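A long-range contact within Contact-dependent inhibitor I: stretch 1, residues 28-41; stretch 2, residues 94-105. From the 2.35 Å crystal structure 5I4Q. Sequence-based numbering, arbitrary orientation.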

# COMPACT_ATOMS: atom_id res chain seq x y z
N TYR B 28 11.76 -9.56 9.91
CA TYR B 28 13.09 -9.02 9.60
C TYR B 28 13.63 -8.40 10.88
O TYR B 28 14.74 -8.64 11.23
CB TYR B 28 13.06 -8.02 8.46
CG TYR B 28 13.18 -8.59 7.06
CD1 TYR B 28 12.10 -9.03 6.37
CD2 TYR B 28 14.37 -8.56 6.39
CE1 TYR B 28 12.23 -9.51 5.08
CE2 TYR B 28 14.51 -9.04 5.14
CZ TYR B 28 13.45 -9.53 4.49
OH TYR B 28 13.62 -9.99 3.21
N GLU B 29 12.80 -7.67 11.59
CA GLU B 29 13.20 -6.97 12.80
C GLU B 29 13.71 -7.94 13.85
O GLU B 29 14.75 -7.73 14.44
CB GLU B 29 12.05 -6.11 13.35
CG GLU B 29 12.48 -4.73 13.82
CD GLU B 29 11.36 -3.90 14.45
OE1 GLU B 29 11.20 -4.01 15.69
OE2 GLU B 29 10.69 -3.14 13.72
N GLU B 30 12.99 -9.02 14.06
CA GLU B 30 13.37 -10.02 15.04
C GLU B 30 14.67 -10.70 14.65
O GLU B 30 15.58 -10.82 15.46
CB GLU B 30 12.24 -11.05 15.21
CG GLU B 30 11.04 -10.54 16.02
CD GLU B 30 9.74 -11.38 15.90
OE1 GLU B 30 9.80 -12.56 15.48
OE2 GLU B 30 8.64 -10.85 16.22
N CYS B 31 14.76 -11.15 13.40
CA CYS B 31 15.94 -11.85 12.88
C CYS B 31 17.24 -10.96 12.98
O CYS B 31 18.32 -11.41 13.36
CB CYS B 31 15.67 -12.27 11.44
SG CYS B 31 16.52 -13.77 10.93
N ILE B 32 17.08 -9.69 12.70
CA ILE B 32 18.16 -8.74 12.82
C ILE B 32 18.56 -8.52 14.29
O ILE B 32 19.75 -8.45 14.54
CB ILE B 32 17.79 -7.41 12.20
CG1 ILE B 32 17.72 -7.56 10.68
CG2 ILE B 32 18.76 -6.35 12.65
CD1 ILE B 32 17.03 -6.39 9.99
N GLU B 33 17.60 -8.43 15.22
CA GLU B 33 17.90 -8.27 16.66
C GLU B 33 18.79 -9.41 17.15
O GLU B 33 19.69 -9.20 17.94
CB GLU B 33 16.63 -8.26 17.51
CG GLU B 33 15.77 -7.01 17.44
CD GLU B 33 14.48 -7.12 18.28
OE1 GLU B 33 13.93 -8.25 18.43
OE2 GLU B 33 14.02 -6.07 18.78
N SER B 34 18.49 -10.61 16.67
CA SER B 34 19.20 -11.84 17.01
C SER B 34 20.59 -11.92 16.39
O SER B 34 21.51 -12.36 17.05
CB SER B 34 18.33 -13.05 16.61
OG SER B 34 19.06 -14.25 16.48
N LEU B 35 20.76 -11.48 15.13
CA LEU B 35 22.08 -11.41 14.48
C LEU B 35 22.99 -10.42 15.13
O LEU B 35 24.19 -10.67 15.28
CB LEU B 35 21.98 -11.00 13.02
CG LEU B 35 21.64 -12.12 12.08
CD1 LEU B 35 21.32 -11.53 10.72
CD2 LEU B 35 22.79 -13.10 11.97
N VAL B 36 22.44 -9.27 15.46
CA VAL B 36 23.17 -8.25 16.20
C VAL B 36 23.66 -8.86 17.53
O VAL B 36 24.82 -8.72 17.86
CB VAL B 36 22.33 -6.99 16.43
CG1 VAL B 36 23.04 -6.02 17.38
CG2 VAL B 36 22.04 -6.24 15.10
N HIS B 37 22.77 -9.55 18.26
CA HIS B 37 23.14 -10.21 19.52
C HIS B 37 24.26 -11.21 19.32
O HIS B 37 25.25 -11.15 20.05
CB HIS B 37 21.91 -10.88 20.11
CG HIS B 37 22.12 -11.45 21.47
ND1 HIS B 37 22.40 -10.67 22.57
CD2 HIS B 37 22.02 -12.73 21.93
CE1 HIS B 37 22.51 -11.44 23.64
NE2 HIS B 37 22.26 -12.69 23.28
N GLN B 38 24.13 -12.09 18.32
CA GLN B 38 25.15 -13.11 18.03
C GLN B 38 26.49 -12.49 17.67
O GLN B 38 27.52 -12.91 18.19
CB GLN B 38 24.74 -14.05 16.89
CG GLN B 38 23.54 -14.94 17.17
CD GLN B 38 23.02 -15.63 15.90
OE1 GLN B 38 21.86 -15.45 15.50
NE2 GLN B 38 23.87 -16.42 15.26
N ILE B 39 26.47 -11.52 16.76
CA ILE B 39 27.69 -10.82 16.34
C ILE B 39 28.42 -10.21 17.54
O ILE B 39 29.65 -10.25 17.61
CB ILE B 39 27.36 -9.73 15.29
CG1 ILE B 39 27.00 -10.37 13.97
CG2 ILE B 39 28.53 -8.79 15.04
CD1 ILE B 39 26.19 -9.45 13.05
N GLY B 40 27.66 -9.63 18.46
CA GLY B 40 28.21 -9.00 19.65
C GLY B 40 28.73 -9.99 20.68
O GLY B 40 29.37 -9.60 21.61
N SER B 41 28.43 -11.27 20.50
CA SER B 41 28.85 -12.33 21.41
C SER B 41 29.92 -13.20 20.79
O SER B 41 30.18 -14.25 21.31
CB SER B 41 27.69 -13.27 21.71
OG SER B 41 26.57 -12.58 22.21
N TRP B 94 30.93 -1.76 13.69
CA TRP B 94 29.69 -2.34 14.22
C TRP B 94 30.00 -3.48 15.16
O TRP B 94 29.33 -3.62 16.19
CB TRP B 94 28.74 -2.76 13.09
CG TRP B 94 28.14 -1.57 12.35
CD1 TRP B 94 28.27 -1.28 11.03
CD2 TRP B 94 27.33 -0.53 12.91
NE1 TRP B 94 27.60 -0.11 10.73
CE2 TRP B 94 27.01 0.36 11.87
CE3 TRP B 94 26.85 -0.27 14.19
CZ2 TRP B 94 26.26 1.53 12.08
CZ3 TRP B 94 26.08 0.88 14.40
CH2 TRP B 94 25.78 1.75 13.34
N HIS B 95 31.02 -4.27 14.86
CA HIS B 95 31.37 -5.37 15.76
C HIS B 95 31.70 -4.83 17.15
O HIS B 95 31.21 -5.32 18.16
CB HIS B 95 32.51 -6.20 15.21
CG HIS B 95 32.84 -7.39 16.05
ND1 HIS B 95 34.04 -7.52 16.73
CD2 HIS B 95 32.13 -8.51 16.33
CE1 HIS B 95 34.05 -8.66 17.39
NE2 HIS B 95 32.89 -9.27 17.18
N LYS B 96 32.51 -3.79 17.19
CA LYS B 96 32.87 -3.18 18.44
C LYS B 96 31.66 -2.71 19.18
O LYS B 96 31.51 -3.01 20.35
CB LYS B 96 33.87 -2.04 18.23
CG LYS B 96 34.08 -1.17 19.47
CD LYS B 96 35.56 -0.82 19.67
CE LYS B 96 35.79 0.14 20.84
NZ LYS B 96 35.34 -0.43 22.15
N LYS B 97 30.80 -1.97 18.51
CA LYS B 97 29.62 -1.40 19.18
C LYS B 97 28.70 -2.49 19.69
O LYS B 97 28.19 -2.39 20.79
CB LYS B 97 28.87 -0.43 18.27
CG LYS B 97 29.48 0.96 18.22
CD LYS B 97 28.49 1.95 17.62
CE LYS B 97 27.95 2.95 18.64
NZ LYS B 97 28.89 4.09 18.86
N PHE B 98 28.47 -3.53 18.89
CA PHE B 98 27.55 -4.61 19.26
C PHE B 98 28.14 -5.45 20.43
O PHE B 98 27.43 -5.85 21.32
CB PHE B 98 27.28 -5.55 18.08
CG PHE B 98 26.58 -4.94 16.90
CD1 PHE B 98 25.81 -3.79 17.00
CD2 PHE B 98 26.64 -5.57 15.67
CE1 PHE B 98 25.14 -3.28 15.91
CE2 PHE B 98 25.99 -5.04 14.58
CZ PHE B 98 25.26 -3.89 14.70
N SER B 99 29.46 -5.70 20.41
CA SER B 99 30.18 -6.32 21.53
C SER B 99 30.05 -5.54 22.84
O SER B 99 29.94 -6.12 23.89
CB SER B 99 31.66 -6.48 21.19
OG SER B 99 31.83 -7.36 20.08
N ASP B 100 30.06 -4.21 22.78
CA ASP B 100 29.87 -3.37 23.98
C ASP B 100 28.43 -3.28 24.45
O ASP B 100 28.15 -2.53 25.37
CB ASP B 100 30.39 -1.94 23.73
CG ASP B 100 31.92 -1.87 23.66
OD1 ASP B 100 32.61 -2.84 24.06
OD2 ASP B 100 32.45 -0.83 23.20
N GLY B 101 27.51 -3.99 23.79
CA GLY B 101 26.12 -4.05 24.21
C GLY B 101 25.08 -3.29 23.38
O GLY B 101 23.94 -3.18 23.80
N LEU B 102 25.45 -2.79 22.20
CA LEU B 102 24.48 -2.14 21.32
C LEU B 102 23.55 -3.20 20.70
O LEU B 102 24.03 -4.15 20.05
CB LEU B 102 25.17 -1.28 20.26
CG LEU B 102 24.23 -0.46 19.34
CD1 LEU B 102 23.53 0.63 20.15
CD2 LEU B 102 24.94 0.18 18.15
N ALA B 103 22.24 -3.02 20.90
CA ALA B 103 21.21 -4.00 20.50
C ALA B 103 20.59 -3.71 19.12
O ALA B 103 19.97 -4.59 18.52
CB ALA B 103 20.11 -4.06 21.56
N TRP B 104 20.75 -2.49 18.63
CA TRP B 104 20.17 -2.08 17.36
C TRP B 104 21.05 -0.95 16.80
O TRP B 104 21.52 -0.13 17.55
CB TRP B 104 18.75 -1.57 17.59
CG TRP B 104 17.98 -1.38 16.34
CD1 TRP B 104 17.75 -0.21 15.70
CD2 TRP B 104 17.34 -2.40 15.56
NE1 TRP B 104 17.01 -0.42 14.56
CE2 TRP B 104 16.74 -1.76 14.45
CE3 TRP B 104 17.21 -3.79 15.68
CZ2 TRP B 104 16.01 -2.45 13.48
CZ3 TRP B 104 16.50 -4.48 14.70
CH2 TRP B 104 15.89 -3.81 13.62
N PRO B 105 21.28 -0.89 15.50
CA PRO B 105 22.12 0.20 14.97
C PRO B 105 21.64 1.63 15.25
O PRO B 105 20.47 1.94 15.15
CB PRO B 105 22.10 -0.06 13.48
CG PRO B 105 21.82 -1.49 13.34
CD PRO B 105 20.93 -1.87 14.47

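The two helices cross almost at right angles, their axes 8.2 Å apart at closest approach, and the contact, with no clear hydrogen bond across it, rests mainly on packing. Val36, with chi1 at t, lies at its center. Its CG1 sits 3.6 Å from the centroid of the Phe98 ring, nearly along the ring normal, an approach suited to a CH-pi contact; the same methyl lies 3.4 Å from Leu102 O. A short branched side chain fills this space between ring and backbone. The CA-to-CB bond of Phe98 points toward the first helix; with chi1 at m and chi2 at -21°, the ring has one face over which Val36 CG1 sits, while Ile39 CG2 meets its edge, 3.8 Å from Phe98 CD2. Ile39, also m, thus packs a methyl here while its backbone O lies near the plane of the His95 ring, 3.3 Å from CD2.

Gly40 permits the closest backbone approach: its CA is 3.8 Å from Ser99 CA, and a CB would fall 2.5 Å from Phe98 O, a clash. Gly40 O in turn receives a CA-H...O contact from Ser99 CA at 3.4 Å.

Beyond the second helix, Trp104 starts sideways, but chi1 at t brings its indole against the first helix. Ile32 CG2 reaches CZ3 of Trp104 at 3.6 Å, and the aliphatic CG of Glu29 lies 3.5 Å from Trp104 CH2.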